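Local coordinates for protein serpin (Taeniopygia guttata, PDB 5HGC) that belongs to the serpin family, holds cortisol and an aminosugar in separate pockets, and may inhibit serine proteases, as many of its relatives do, at residues K75-H78 with E79-N83; S55-Q58 with S59-E63; M291-V294 with D295-N299; Y215-E218 with E219-C222. One frame throughout, in Å; residues are numbered along the deposited sequence.

Contact 1: K75-H78 with E79-N83; sequences KEIH and EGFHN. With BDG (2,6-diamino-2,6-dideoxy-alpha-D-glucopyranose), chain F.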
ATOM      1  N   LYS A  75      11.612 -14.575  14.824  1.00 42.45           N
ATOM      2  CA  LYS A  75      10.797 -14.127  15.972  1.00 47.77           C
ATOM      3  C   LYS A  75      10.519 -12.640  15.895  1.00 44.80           C
ATOM      4  O   LYS A  75       9.389 -12.205  16.126  1.00 45.95           O
ATOM      5  CB  LYS A  75      11.472 -14.403  17.336  1.00 52.46           C
ATOM      6  CG  LYS A  75      11.971 -15.836  17.537  1.00 76.93           C
ATOM      7  CD  LYS A  75      13.357 -16.116  16.902  1.00 79.62           C
ATOM      8  CE  LYS A  75      13.428 -17.461  16.186  1.00 67.60           C
ATOM      9  NZ  LYS A  75      14.496 -17.412  15.174  1.00 57.35           N
ATOM     10  N   GLU A  76      11.551 -11.862  15.572  1.00 40.56           N
ATOM     11  CA  GLU A  76      11.432 -10.397  15.551  1.00 38.37           C
ATOM     12  C   GLU A  76      10.578  -9.856  14.399  1.00 30.64           C
ATOM     13  O   GLU A  76       9.847  -8.922  14.594  1.00 29.27           O
ATOM     14  CB  GLU A  76      12.804  -9.731  15.563  1.00 45.51           C
ATOM     15  CG  GLU A  76      13.588  -9.933  16.868  1.00 54.82           C
ATOM     16  CD  GLU A  76      15.052  -9.503  16.733  1.00 63.78           C
ATOM     17  OE1 GLU A  76      15.424  -8.490  17.370  1.00 67.50           O
ATOM     18  OE2 GLU A  76      15.827 -10.150  15.966  1.00 68.52           O
ATOM     19  N   ILE A  77      10.688 -10.458  13.221  1.00 27.89           N
ATOM     20  CA  ILE A  77       9.858 -10.161  12.056  1.00 26.92           C
ATOM     21  C   ILE A  77       8.405 -10.321  12.441  1.00 29.89           C
ATOM     22  O   ILE A  77       7.661  -9.333  12.353  1.00 33.48           O
ATOM     23  CB  ILE A  77      10.229 -11.087  10.908  1.00 27.22           C
ATOM     24  CG1 ILE A  77      11.676 -10.844  10.495  1.00 25.87           C
ATOM     25  CG2 ILE A  77       9.317 -10.883   9.731  1.00 27.47           C
ATOM     26  CD1 ILE A  77      12.207 -11.814   9.467  1.00 27.03           C
ATOM     27  N   HIS A  78       8.000 -11.501  12.953  1.00 28.97           N
ATOM     28  CA  HIS A  78       6.585 -11.715  13.314  1.00 27.62           C
ATOM     29  C   HIS A  78       6.155 -10.779  14.445  1.00 28.57           C
ATOM     30  O   HIS A  78       5.021 -10.253  14.447  1.00 29.83           O
ATOM     31  CB  HIS A  78       6.287 -13.177  13.644  1.00 28.18           C
ATOM     32  CG  HIS A  78       6.582 -14.128  12.526  1.00 27.99           C
ATOM     33  ND1 HIS A  78       5.966 -14.054  11.295  1.00 28.80           N
ATOM     34  CD2 HIS A  78       7.419 -15.189  12.453  1.00 28.83           C
ATOM     35  CE1 HIS A  78       6.437 -14.999  10.495  1.00 26.71           C
ATOM     36  NE2 HIS A  78       7.318 -15.708  11.174  1.00 30.22           N
ATOM     37  N   GLU A  79       7.058 -10.518  15.383  1.00 30.99           N
ATOM     38  CA  GLU A  79       6.756  -9.587  16.485  1.00 35.53           C
ATOM     39  C   GLU A  79       6.531  -8.203  15.921  1.00 36.09           C
ATOM     40  O   GLU A  79       5.561  -7.514  16.312  1.00 34.23           O
ATOM     41  CB  GLU A  79       7.912  -9.510  17.450  1.00 41.66           C
ATOM     42  CG  GLU A  79       7.645 -10.214  18.751  1.00 62.54           C
ATOM     43  CD  GLU A  79       8.913 -10.793  19.355  1.00 77.30           C
ATOM     44  OE1 GLU A  79      10.013 -10.186  19.206  1.00 80.09           O
ATOM     45  OE2 GLU A  79       8.797 -11.873  19.982  1.00 83.76           O
ATOM     46  N   GLY A  80       7.436  -7.839  14.990  1.00 32.59           N
ATOM     47  CA  GLY A  80       7.439  -6.597  14.256  1.00 29.57           C
ATOM     48  C   GLY A  80       6.119  -6.377  13.560  1.00 32.17           C
ATOM     49  O   GLY A  80       5.468  -5.310  13.763  1.00 31.79           O
ATOM     50  N   PHE A  81       5.704  -7.378  12.757  1.00 28.43           N
ATOM     51  CA  PHE A  81       4.499  -7.224  11.981  1.00 27.80           C
ATOM     52  C   PHE A  81       3.285  -7.279  12.884  1.00 27.98           C
ATOM     53  O   PHE A  81       2.316  -6.587  12.618  1.00 26.05           O
ATOM     54  CB  PHE A  81       4.380  -8.279  10.901  1.00 27.62           C
ATOM     55  CG  PHE A  81       5.204  -8.003   9.706  1.00 27.33           C
ATOM     56  CD1 PHE A  81       4.879  -6.918   8.840  1.00 27.72           C
ATOM     57  CD2 PHE A  81       6.322  -8.827   9.400  1.00 26.79           C
ATOM     58  CE1 PHE A  81       5.687  -6.652   7.719  1.00 26.17           C
ATOM     59  CE2 PHE A  81       7.112  -8.565   8.267  1.00 24.64           C
ATOM     60  CZ  PHE A  81       6.787  -7.488   7.424  1.00 24.41           C
ATOM     61  N   HIS A  82       3.316  -8.074  13.959  1.00 26.14           N
ATOM     62  CA  HIS A  82       2.165  -7.986  14.859  1.00 26.26           C
ATOM     63  C   HIS A  82       2.020  -6.548  15.455  1.00 25.68           C
ATOM     64  O   HIS A  82       0.915  -5.970  15.666  1.00 24.29           O
ATOM     65  CB  HIS A  82       2.243  -9.013  15.992  1.00 24.99           C
ATOM     66  CG  HIS A  82       1.191  -8.789  17.023  1.00 26.13           C
ATOM     67  ND1 HIS A  82      -0.146  -9.032  16.775  1.00 29.14           N
ATOM     68  CD2 HIS A  82       1.246  -8.223  18.247  1.00 28.10           C
ATOM     69  CE1 HIS A  82      -0.867  -8.655  17.817  1.00 28.60           C
ATOM     70  NE2 HIS A  82      -0.046  -8.182  18.733  1.00 29.87           N
ATOM     71  N   ASN A  83       3.157  -5.970  15.782  1.00 26.56           N
ATOM     72  CA  ASN A  83       3.133  -4.664  16.409  1.00 27.26           C
ATOM     73  C   ASN A  83       2.653  -3.638  15.381  1.00 26.01           C
ATOM     74  O   ASN A  83       1.806  -2.782  15.690  1.00 27.40           O
ATOM     75  CB  ASN A  83       4.512  -4.364  16.986  1.00 27.19           C
ATOM     76  CG  ASN A  83       4.618  -3.009  17.670  1.00 27.21           C
ATOM     77  OD1 ASN A  83       5.683  -2.462  17.630  1.00 28.20           O
ATOM     78  ND2 ASN A  83       3.554  -2.487  18.307  1.00 24.90           N
TER
HETATM   79  C5  BDG F 505       8.014 -17.587  15.659  1.00 87.40           C
HETATM   80  O5  BDG F 505       7.763 -18.360  14.443  1.00 84.21           O
HETATM   81  C1  BDG F 505       7.077 -19.660  14.556  1.00 88.77           C
HETATM   82  O1  BDG F 505       6.747 -20.202  13.245  1.00 77.76           O
HETATM   83  C2  BDG F 505       5.898 -19.669  15.604  1.00 80.45           C
HETATM   84  N2  BDG F 505       4.762 -20.481  15.181  1.00 72.32           N
HETATM   85  C3  BDG F 505       5.508 -18.246  16.139  1.00 76.83           C
HETATM   86  O3  BDG F 505       4.427 -18.261  17.127  1.00 53.60           O
HETATM   87  C4  BDG F 505       6.798 -17.500  16.623  1.00 79.69           C
HETATM   88  O4  BDG F 505       6.607 -16.122  16.955  1.00 61.58           O
HETATM   89  C6  BDG F 505       9.234 -18.093  16.467  1.00 93.90           C
HETATM   90  N6  BDG F 505      10.352 -18.499  15.627  1.00 85.29           N
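Glu-79 N donates to Lys-75 O at 3.0 Å, and three more i to i+4 bonds follow: Gly-80 N to Glu-76 O, Phe-81 N to Ile-77 O and His-82 N to His-78 O, with N-H...O angles of 151° to 160°. That unbroken series identifies residues 75-83 as regular alpha-helix. Along one side, Ile-77 and Phe-81 run abreast, one turn apart. Ile-77 CG2 comes within 3.5 Å of Phe-81 CE2, while Phe-81 CD2 passes 3.3 Å from Ile-77 O. On another side the bent chain of Glu-79 folds back over the preceding turn, its CB 3.3 Å from Lys-75 O. Lys-75 and His-78 belong to the aminosugar pocket: Lys-75 CE lies 3.3 Å from BDG N6, and His-78 CD2 approaches BDG O5 at 3.8 Å. The histidine ring is held at both nitrogens, ND1 by Tyr-123 OH and NE2 by Glu-74 OE2, which fixes its rotation, and Asp-118 bonds the sugar itself. Within the serpin fold, Phe-81 packs on Ser-43, Thr-44 and Ala-47 of helix 39-52, and both His-78 and Phe-81 touch helix 113-123.

Contact 2: S55-Q58 with S59-E63; sequences SATQ and SQILE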
ATOM      1  N   SER A  55      11.862 -24.272   5.501  1.00 40.53           N
ATOM      2  CA  SER A  55      13.023 -24.408   4.615  1.00 46.80           C
ATOM      3  C   SER A  55      13.170 -23.255   3.586  1.00 53.15           C
ATOM      4  O   SER A  55      13.140 -22.071   3.954  1.00 55.27           O
ATOM      5  CB  SER A  55      13.023 -25.806   3.938  1.00 45.47           C
ATOM      6  OG  SER A  55      13.402 -26.782   4.899  1.00 46.42           O
ATOM      7  N   ALA A  56      13.304 -23.611   2.308  1.00 53.58           N
ATOM      8  CA  ALA A  56      13.647 -22.650   1.279  1.00 47.75           C
ATOM      9  C   ALA A  56      12.424 -21.847   0.867  1.00 44.10           C
ATOM     10  O   ALA A  56      12.563 -20.683   0.446  1.00 43.37           O
ATOM     11  CB  ALA A  56      14.264 -23.350   0.072  1.00 48.65           C
ATOM     12  N   THR A  57      11.237 -22.458   0.980  1.00 39.43           N
ATOM     13  CA  THR A  57       9.981 -21.691   0.831  1.00 36.02           C
ATOM     14  C   THR A  57       9.943 -20.503   1.806  1.00 36.02           C
ATOM     15  O   THR A  57       9.672 -19.390   1.408  1.00 34.61           O
ATOM     16  CB  THR A  57       8.747 -22.561   1.006  1.00 29.95           C
ATOM     17  OG1 THR A  57       8.877 -23.629   0.096  1.00 31.20           O
ATOM     18  CG2 THR A  57       7.452 -21.793   0.633  1.00 27.60           C
ATOM     19  N   GLN A  58      10.276 -20.771   3.056  1.00 35.50           N
ATOM     20  CA  GLN A  58      10.204 -19.804   4.079  1.00 38.23           C
ATOM     21  C   GLN A  58      11.288 -18.719   3.942  1.00 42.29           C
ATOM     22  O   GLN A  58      10.984 -17.502   4.085  1.00 44.38           O
ATOM     23  CB  GLN A  58      10.260 -20.495   5.431  1.00 33.54           C
ATOM     24  CG  GLN A  58      10.252 -19.463   6.492  1.00 40.39           C
ATOM     25  CD  GLN A  58      10.439 -20.024   7.842  1.00 45.29           C
ATOM     26  OE1 GLN A  58      11.550 -20.317   8.262  1.00 48.77           O
ATOM     27  NE2 GLN A  58       9.350 -20.133   8.564  1.00 47.87           N
ATOM     28  N   SER A  59      12.522 -19.157   3.677  0.67 42.62           N
ATOM     29  CA  SER A  59      13.686 -18.271   3.537  0.67 41.96           C
ATOM     30  C   SER A  59      13.501 -17.301   2.354  0.67 41.06           C
ATOM     31  O   SER A  59      13.830 -16.117   2.481  0.67 42.67           O
ATOM     32  CB  SER A  59      14.985 -19.079   3.372  0.67 39.88           C
ATOM     33  OG  SER A  59      15.175 -19.478   2.016  0.67 35.90           O
ATOM     34  N   GLN A  60      12.965 -17.799   1.235  1.00 36.42           N
ATOM     35  CA  GLN A  60      12.678 -16.952   0.073  1.00 38.14           C
ATOM     36  C   GLN A  60      11.597 -15.911   0.339  1.00 40.31           C
ATOM     37  O   GLN A  60      11.661 -14.786  -0.211  1.00 36.90           O
ATOM     38  CB  GLN A  60      12.200 -17.755  -1.121  1.00 38.65           C
ATOM     39  CG  GLN A  60      13.256 -18.504  -1.873  1.00 42.19           C
ATOM     40  CD  GLN A  60      12.628 -19.387  -2.947  1.00 48.62           C
ATOM     41  OE1 GLN A  60      11.436 -19.244  -3.298  1.00 53.90           O
ATOM     42  NE2 GLN A  60      13.425 -20.307  -3.486  1.00 43.30           N
ATOM     43  N   ILE A  61      10.578 -16.297   1.125  1.00 37.16           N
ATOM     44  CA  ILE A  61       9.517 -15.336   1.490  1.00 35.47           C
ATOM     45  C   ILE A  61      10.181 -14.181   2.268  1.00 31.13           C
ATOM     46  O   ILE A  61      10.067 -13.040   1.883  1.00 26.87           O
ATOM     47  CB  ILE A  61       8.327 -15.965   2.262  1.00 33.36           C
ATOM     48  CG1 ILE A  61       7.542 -16.911   1.340  1.00 33.60           C
ATOM     49  CG2 ILE A  61       7.347 -14.874   2.687  1.00 32.30           C
ATOM     50  CD1 ILE A  61       6.649 -17.892   2.074  1.00 30.41           C
ATOM     51  N   LEU A  62      10.927 -14.518   3.316  1.00 32.60           N
ATOM     52  CA  LEU A  62      11.475 -13.515   4.220  1.00 34.29           C
ATOM     53  C   LEU A  62      12.550 -12.672   3.526  1.00 41.07           C
ATOM     54  O   LEU A  62      12.634 -11.447   3.749  1.00 43.26           O
ATOM     55  CB  LEU A  62      11.944 -14.113   5.550  1.00 29.14           C
ATOM     56  CG  LEU A  62      10.874 -14.773   6.413  1.00 28.76           C
ATOM     57  CD1 LEU A  62      11.487 -15.280   7.707  1.00 28.26           C
ATOM     58  CD2 LEU A  62       9.788 -13.785   6.772  1.00 30.50           C
ATOM     59  N   GLU A  63      13.319 -13.302   2.639  1.00 42.54           N
ATOM     60  CA  GLU A  63      14.377 -12.574   1.978  1.00 42.24           C
ATOM     61  C   GLU A  63      13.802 -11.692   0.896  1.00 40.64           C
ATOM     62  O   GLU A  63      14.267 -10.588   0.665  1.00 42.57           O
ATOM     63  CB  GLU A  63      15.452 -13.514   1.470  1.00 39.28           C
ATOM     64  CG  GLU A  63      16.411 -13.878   2.592  1.00 44.71           C
ATOM     65  CD  GLU A  63      17.404 -14.956   2.212  1.00 50.18           C
ATOM     66  OE1 GLU A  63      17.304 -15.501   1.081  1.00 55.71           O
ATOM     67  OE2 GLU A  63      18.277 -15.267   3.051  1.00 52.54           O
TER
HETATM   68  O   HOH W   1       9.040 -19.361  -1.501  1.00 37.67           O
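Ser-59 N bonds Ser-55 O at 3.0 Å, one of four i to i+4 bonds along this short alpha-helix of the serpin fold. Gln-60 N to Ala-56 O, Ile-61 N to Thr-57 O and Leu-62 N to Gln-58 O belong to the same series, with N-H...O angles of 151° to 164°. Among the polar side chains, Ser-59 has two conformers; in one of them OG lies 3.3 Å from Ala-56 O, so this contact is doubtful. Gln-58 instead projects from the helix, with CG anti to the backbone N and the chain extended, so that its NE2 bonds Ala-50 O at helix 39-52. The side chains of Thr-57 and Ile-61 come no nearer than 4.2 Å (CG2 to CD1), while Ile-61 CG1 lies 3.3 Å from the backbone oxygen Thr-57 O. Outward, Ile-61 meets Phe-46, and Leu-62 meets Ala-50 and Ile-77, packing this helix against helices 39-52 and 74-89. Water joins the two segments as well. One molecule donates to Thr-57 O and to Gln-60 OE1, 3.0 Å from each, and that same OE1 probably accepts from Val-294 N and Asp-295 N.

Contact 3: M291-V294 with D295-N299; sequences MGIV and DVFTN. Unlike the reference sequence in segment 295-299: Asn-299 (reference Ser).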
ATOM      1  N   MET A 291      10.881 -11.018  -7.668  1.00 39.63           N
ATOM      2  CA  MET A 291      11.639 -10.527  -6.502  1.00 38.55           C
ATOM      3  C   MET A 291      12.312 -11.613  -5.700  1.00 41.11           C
ATOM      4  O   MET A 291      12.926 -11.341  -4.649  1.00 42.93           O
ATOM      5  CB  MET A 291      10.795  -9.653  -5.628  1.00 37.07           C
ATOM      6  CG  MET A 291      10.490  -8.359  -6.340  1.00 39.00           C
ATOM      7  SD  MET A 291       9.267  -7.466  -5.401  1.00 42.47           S
ATOM      8  CE  MET A 291      10.297  -7.049  -3.956  1.00 33.33           C
ATOM      9  N   GLY A 292      12.207 -12.838  -6.211  1.00 43.03           N
ATOM     10  CA  GLY A 292      12.879 -13.987  -5.627  1.00 45.92           C
ATOM     11  C   GLY A 292      12.006 -14.877  -4.753  1.00 44.84           C
ATOM     12  O   GLY A 292      12.543 -15.698  -3.991  1.00 45.51           O
ATOM     13  N   ILE A 293      10.681 -14.719  -4.844  1.00 41.20           N
ATOM     14  CA  ILE A 293       9.763 -15.563  -4.066  1.00 42.72           C
ATOM     15  C   ILE A 293       9.162 -16.535  -5.069  1.00 44.27           C
ATOM     16  O   ILE A 293       8.268 -16.163  -5.851  1.00 44.15           O
ATOM     17  CB  ILE A 293       8.651 -14.779  -3.335  1.00 43.21           C
ATOM     18  CG1 ILE A 293       9.212 -13.651  -2.476  1.00 43.91           C
ATOM     19  CG2 ILE A 293       7.878 -15.719  -2.424  1.00 47.55           C
ATOM     20  CD1 ILE A 293       8.152 -12.650  -2.043  1.00 44.40           C
ATOM     21  N   VAL A 294       9.650 -17.783  -5.032  1.00 44.77           N
ATOM     22  CA  VAL A 294       9.459 -18.724  -6.140  1.00 45.53           C
ATOM     23  C   VAL A 294       8.714 -19.981  -5.731  1.00 42.69           C
ATOM     24  O   VAL A 294       7.643 -20.255  -6.282  1.00 43.90           O
ATOM     25  CB  VAL A 294      10.823 -19.100  -6.820  1.00 50.96           C
ATOM     26  CG1 VAL A 294      10.669 -20.255  -7.834  1.00 45.84           C
ATOM     27  CG2 VAL A 294      11.460 -17.863  -7.474  1.00 52.14           C
ATOM     28  N   ASP A 295       9.312 -20.731  -4.798  1.00 38.75           N
ATOM     29  CA  ASP A 295       8.871 -22.069  -4.404  1.00 39.91           C
ATOM     30  C   ASP A 295       7.468 -22.104  -3.852  1.00 40.67           C
ATOM     31  O   ASP A 295       6.782 -23.098  -4.031  1.00 42.16           O
ATOM     32  CB  ASP A 295       9.775 -22.639  -3.315  1.00 43.25           C
ATOM     33  CG  ASP A 295      11.228 -22.816  -3.761  1.00 49.33           C
ATOM     34  OD1 ASP A 295      11.569 -22.531  -4.955  1.00 50.79           O
ATOM     35  OD2 ASP A 295      12.031 -23.246  -2.877  1.00 51.62           O
ATOM     36  N   VAL A 296       7.059 -21.024  -3.172  1.00 37.88           N
ATOM     37  CA  VAL A 296       5.731 -20.914  -2.575  1.00 37.57           C
ATOM     38  C   VAL A 296       4.628 -21.039  -3.619  1.00 40.90           C
ATOM     39  O   VAL A 296       3.502 -21.465  -3.318  1.00 42.60           O
ATOM     40  CB  VAL A 296       5.575 -19.612  -1.731  1.00 35.10           C
ATOM     41  CG1 VAL A 296       5.320 -18.388  -2.594  1.00 31.28           C
ATOM     42  CG2 VAL A 296       4.471 -19.784  -0.695  1.00 31.68           C
ATOM     43  N   PHE A 297       4.952 -20.657  -4.846  1.00 41.87           N
ATOM     44  CA  PHE A 297       3.969 -20.734  -5.919  1.00 47.99           C
ATOM     45  C   PHE A 297       3.988 -22.083  -6.679  1.00 45.28           C
ATOM     46  O   PHE A 297       3.085 -22.384  -7.460  1.00 44.28           O
ATOM     47  CB  PHE A 297       4.124 -19.535  -6.837  1.00 42.73           C
ATOM     48  CG  PHE A 297       3.974 -18.219  -6.135  1.00 42.67           C
ATOM     49  CD1 PHE A 297       2.727 -17.801  -5.665  1.00 42.25           C
ATOM     50  CD2 PHE A 297       5.083 -17.374  -5.968  1.00 43.80           C
ATOM     51  CE1 PHE A 297       2.593 -16.572  -5.056  1.00 44.08           C
ATOM     52  CE2 PHE A 297       4.953 -16.137  -5.360  1.00 39.88           C
ATOM     53  CZ  PHE A 297       3.705 -15.740  -4.904  1.00 44.30           C
ATOM     54  N   THR A 298       4.986 -22.908  -6.390  1.00 39.10           N
ATOM     55  CA  THR A 298       5.228 -24.097  -7.175  1.00 45.43           C
ATOM     56  C   THR A 298       4.961 -25.348  -6.349  1.00 55.05           C
ATOM     57  O   THR A 298       4.701 -25.296  -5.125  1.00 59.21           O
ATOM     58  CB  THR A 298       6.686 -24.125  -7.732  1.00 43.75           C
ATOM     59  OG1 THR A 298       7.634 -24.319  -6.674  1.00 39.62           O
ATOM     60  CG2 THR A 298       7.046 -22.839  -8.479  1.00 39.79           C
ATOM     61  N   ASN A 299       5.062 -26.481  -7.025  1.00 60.03           N
ATOM     62  CA  ASN A 299       4.889 -27.760  -6.372  1.00 59.19           C
ATOM     63  C   ASN A 299       6.073 -28.099  -5.507  1.00 51.72           C
ATOM     64  O   ASN A 299       6.109 -29.141  -4.873  1.00 58.27           O
ATOM     65  CB  ASN A 299       4.539 -28.859  -7.389  1.00 64.47           C
ATOM     66  CG  ASN A 299       3.050 -28.903  -7.712  1.00 74.59           C
ATOM     67  OD1 ASN A 299       2.229 -28.207  -7.098  1.00 79.67           O
ATOM     68  ND2 ASN A 299       2.689 -29.730  -8.684  1.00 89.58           N
TER
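Ile-293 O sits at the edge of the Phe-297 ring, in its plane and 3.4 Å from CE2; the carbonyl therefore meets the rim of C-H groups and not the pi cloud. One face of the ring is taken by its neighbour within the same segment, Val-296, whose CG1 stands over the ring centre, 3.5 Å above the plane. With chi1 at -58°, CG of Phe-297 is anti to its own carbonyl carbon, and the ring reaches back to the Ile-293 carbonyl. Ile-293 CG2 touches Val-296 CG1 at 3.7 Å, the two side chains running abreast in a common direction. The same methyl is 4.2 Å from Phe-297 CE2, but here the two side chains run aslant to each other. The backbone supplies the framework. Gly-292, at positive phi, ends helix 285-290 in a Schellman motif, and after the more extended Ile-293 the chain tightens into a 3-10 turn at 295-297. Phe-297 N donates to Val-294 O at 3.1 Å, an i to i+3 bond whose donor stands 44° out of the carbonyl plane, away from the lone pairs. Thr-298 N repeats the step to Asp-295 O. Thr-298 CG2 also comes 3.4 Å from Val-294 O. Around the turn, Phe-297 packs on Ser-285, Leu-288 and Arg-289 of the preceding helix, and Ile-293 on Leu-288. Asp-295 touches Ala-56 and Thr-57 of helix 55-64, and Val-296 exchanges backbone hydrogen bonds with Val-314.

Contact 4: Y215-E218 with E219-C222; sequences YFDE and ELSC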
ATOM      1  N   TYR A 215       9.680  20.709  -0.994  1.00 26.78           N
ATOM      2  CA  TYR A 215      11.068  20.539  -1.400  1.00 26.87           C
ATOM      3  C   TYR A 215      11.113  20.309  -2.872  1.00 28.64           C
ATOM      4  O   TYR A 215      10.250  19.608  -3.381  1.00 30.32           O
ATOM      5  CB  TYR A 215      11.699  19.340  -0.701  1.00 29.09           C
ATOM      6  CG  TYR A 215      13.131  19.073  -1.134  1.00 33.06           C
ATOM      7  CD1 TYR A 215      14.166  19.978  -0.826  1.00 30.41           C
ATOM      8  CD2 TYR A 215      13.451  17.921  -1.875  1.00 34.61           C
ATOM      9  CE1 TYR A 215      15.465  19.740  -1.241  1.00 31.29           C
ATOM     10  CE2 TYR A 215      14.745  17.697  -2.283  1.00 34.67           C
ATOM     11  CZ  TYR A 215      15.739  18.608  -1.954  1.00 33.54           C
ATOM     12  OH  TYR A 215      17.020  18.367  -2.361  1.00 37.97           O
ATOM     13  N   PHE A 216      12.098  20.904  -3.558  1.00 31.38           N
ATOM     14  CA  PHE A 216      12.348  20.641  -4.975  1.00 34.73           C
ATOM     15  C   PHE A 216      13.652  19.880  -5.047  1.00 37.28           C
ATOM     16  O   PHE A 216      14.602  20.394  -4.499  1.00 44.30           O
ATOM     17  CB  PHE A 216      12.441  21.987  -5.752  1.00 39.94           C
ATOM     18  CG  PHE A 216      12.607  21.821  -7.265  1.00 50.07           C
ATOM     19  CD1 PHE A 216      11.487  21.548  -8.106  1.00 53.90           C
ATOM     20  CD2 PHE A 216      13.888  21.898  -7.878  1.00 48.44           C
ATOM     21  CE1 PHE A 216      11.632  21.357  -9.514  1.00 50.99           C
ATOM     22  CE2 PHE A 216      14.021  21.713  -9.265  1.00 49.08           C
ATOM     23  CZ  PHE A 216      12.895  21.442 -10.081  1.00 48.08           C
ATOM     24  N   ASP A 217      13.752  18.672  -5.646  1.00 40.72           N
ATOM     25  CA  ASP A 217      15.129  18.265  -6.115  1.00 49.64           C
ATOM     26  C   ASP A 217      15.410  18.456  -7.570  1.00 49.15           C
ATOM     27  O   ASP A 217      14.586  18.065  -8.430  1.00 37.85           O
ATOM     28  CB  ASP A 217      15.691  16.904  -5.640  1.00 56.30           C
ATOM     29  CG  ASP A 217      14.813  15.777  -5.924  1.00 54.61           C
ATOM     30  OD1 ASP A 217      13.728  16.067  -6.441  1.00 73.26           O
ATOM     31  OD2 ASP A 217      15.177  14.613  -5.580  1.00 48.73           O
ATOM     32  N   GLU A 218      16.594  19.040  -7.828  1.00 51.49           N
ATOM     33  CA  GLU A 218      17.043  19.239  -9.210  1.00 61.62           C
ATOM     34  C   GLU A 218      17.403  17.900  -9.803  1.00 57.63           C
ATOM     35  O   GLU A 218      16.901  17.573 -10.882  1.00 68.64           O
ATOM     36  CB  GLU A 218      18.209  20.236  -9.377  1.00 71.08           C
ATOM     37  CG  GLU A 218      17.880  21.686  -9.076  1.00 77.47           C
ATOM     38  CD  GLU A 218      18.204  22.041  -7.634  1.00 84.70           C
ATOM     39  OE1 GLU A 218      18.150  21.127  -6.774  1.00 93.40           O
ATOM     40  OE2 GLU A 218      18.521  23.226  -7.353  1.00 84.65           O
ATOM     41  N   GLU A 219      18.238  17.128  -9.093  1.00 52.88           N
ATOM     42  CA  GLU A 219      18.598  15.747  -9.481  1.00 52.69           C
ATOM     43  C   GLU A 219      17.398  14.997 -10.064  1.00 52.53           C
ATOM     44  O   GLU A 219      17.513  14.389 -11.140  1.00 50.83           O
ATOM     45  CB  GLU A 219      19.107  14.937  -8.289  1.00 65.17           C
ATOM     46  CG  GLU A 219      20.172  15.579  -7.417  1.00 83.90           C
ATOM     47  CD  GLU A 219      21.152  14.543  -6.870  1.00103.25           C
ATOM     48  OE1 GLU A 219      21.019  13.335  -7.209  1.00 95.48           O
ATOM     49  OE2 GLU A 219      22.067  14.937  -6.104  1.00115.49           O
ATOM     50  N   LEU A 220      16.244  15.057  -9.380  1.00 41.85           N
ATOM     51  CA  LEU A 220      15.121  14.309  -9.867  1.00 36.83           C
ATOM     52  C   LEU A 220      14.084  15.088 -10.637  1.00 37.47           C
ATOM     53  O   LEU A 220      13.222  14.482 -11.287  1.00 41.02           O
ATOM     54  CB  LEU A 220      14.519  13.420  -8.782  1.00 36.82           C
ATOM     55  CG  LEU A 220      15.481  12.378  -8.206  1.00 37.33           C
ATOM     56  CD1 LEU A 220      14.748  11.561  -7.174  1.00 36.25           C
ATOM     57  CD2 LEU A 220      16.010  11.444  -9.274  1.00 38.72           C
ATOM     58  N   SER A 221      14.160  16.421 -10.595  1.00 37.75           N
ATOM     59  CA  SER A 221      13.219  17.291 -11.344  1.00 33.45           C
ATOM     60  C   SER A 221      11.778  17.133 -10.857  1.00 32.24           C
ATOM     61  O   SER A 221      10.810  17.054 -11.661  1.00 33.45           O
ATOM     62  CB  SER A 221      13.318  17.051 -12.858  1.00 35.33           C
ATOM     63  OG  SER A 221      14.651  16.715 -13.219  1.00 37.46           O
ATOM     64  N   CYS A 222      11.655  17.137  -9.530  1.00 31.56           N
ATOM     65  CA  CYS A 222      10.422  16.821  -8.807  1.00 32.15           C
ATOM     66  C   CYS A 222      10.074  17.882  -7.825  1.00 28.68           C
ATOM     67  O   CYS A 222      10.920  18.259  -7.006  1.00 29.85           O
ATOM     68  CB  CYS A 222      10.670  15.614  -7.905  1.00 36.00           C
ATOM     69  SG  CYS A 222      10.658  14.120  -8.801  1.00 52.09           S
TER
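Asp-217 reaches across the turn toward Leu-220 and Cys-222. With chi1 at 54°, the carboxylate leaves CB between the backbone N and the carbonyl carbon, which brings CG within 3.7 Å of Leu-220 CB. Beyond CG the branches part: OD1 meets Cys-222 CB at 3.4 Å, whereas OD2 lies 3.5 Å from both CG and CD1 of Leu-220. These are contacts with carbon; the polar need of OD2 is met by Trp-260 NE1, and Lys-259 adds a long, weak ion pair that would be expected to favour the charged carboxylate. Leu-220 also packs on Gln-247, Leu-248 and Thr-251 of helix 245-251 and on Thr-256 of helix 254-263. On the backbone, Asp-217 O accepts from Cys-222 N at 3.3 Å, with an N-H...O angle of 161° and the donor in the carbonyl plane, and weakly from Ser-221 N. The return bond, Asp-217 N to Cys-222 O, is also weak at 134°. Ser-221 N and OG both make weak bonds to Glu-218 O as well. One residue earlier on the strand, Phe-216 CA gives a C-H...O contact to Cys-222 O at 3.4 Å, and Phe-216 CD1 passes the same oxygen. Ser-221, with positive phi, and Cys-222 both face Asp-217, which is the signature of a G1 beta bulge, here closing the hairpin between antiparallel strands 211-217 and 222-228.

In chain order the sites run contact 2, contact 1, contact 4, contact 3. Contact 2 lies on helix 55-64 and contact 1 on the next helix, 74-89, with centres 16 Å apart; they touch where Ile-77 CD1 meets Leu-62 CD1 at 4.0 Å. Contact 3, far later in sequence, has its centre about 9 Å from that of contact 2 and touches it through the Gln-60 side chain, tying the loop after helix 285-290 to helix 55-64. Contact 4 is remote: its hairpin centre lies 36 to 38 Å from the others. Contacts 1, 2 and 3 form one region, with contact 2 between the other two, which do not touch each other; it includes part of the aminosugar pocket and is distinct from the strand hairpin.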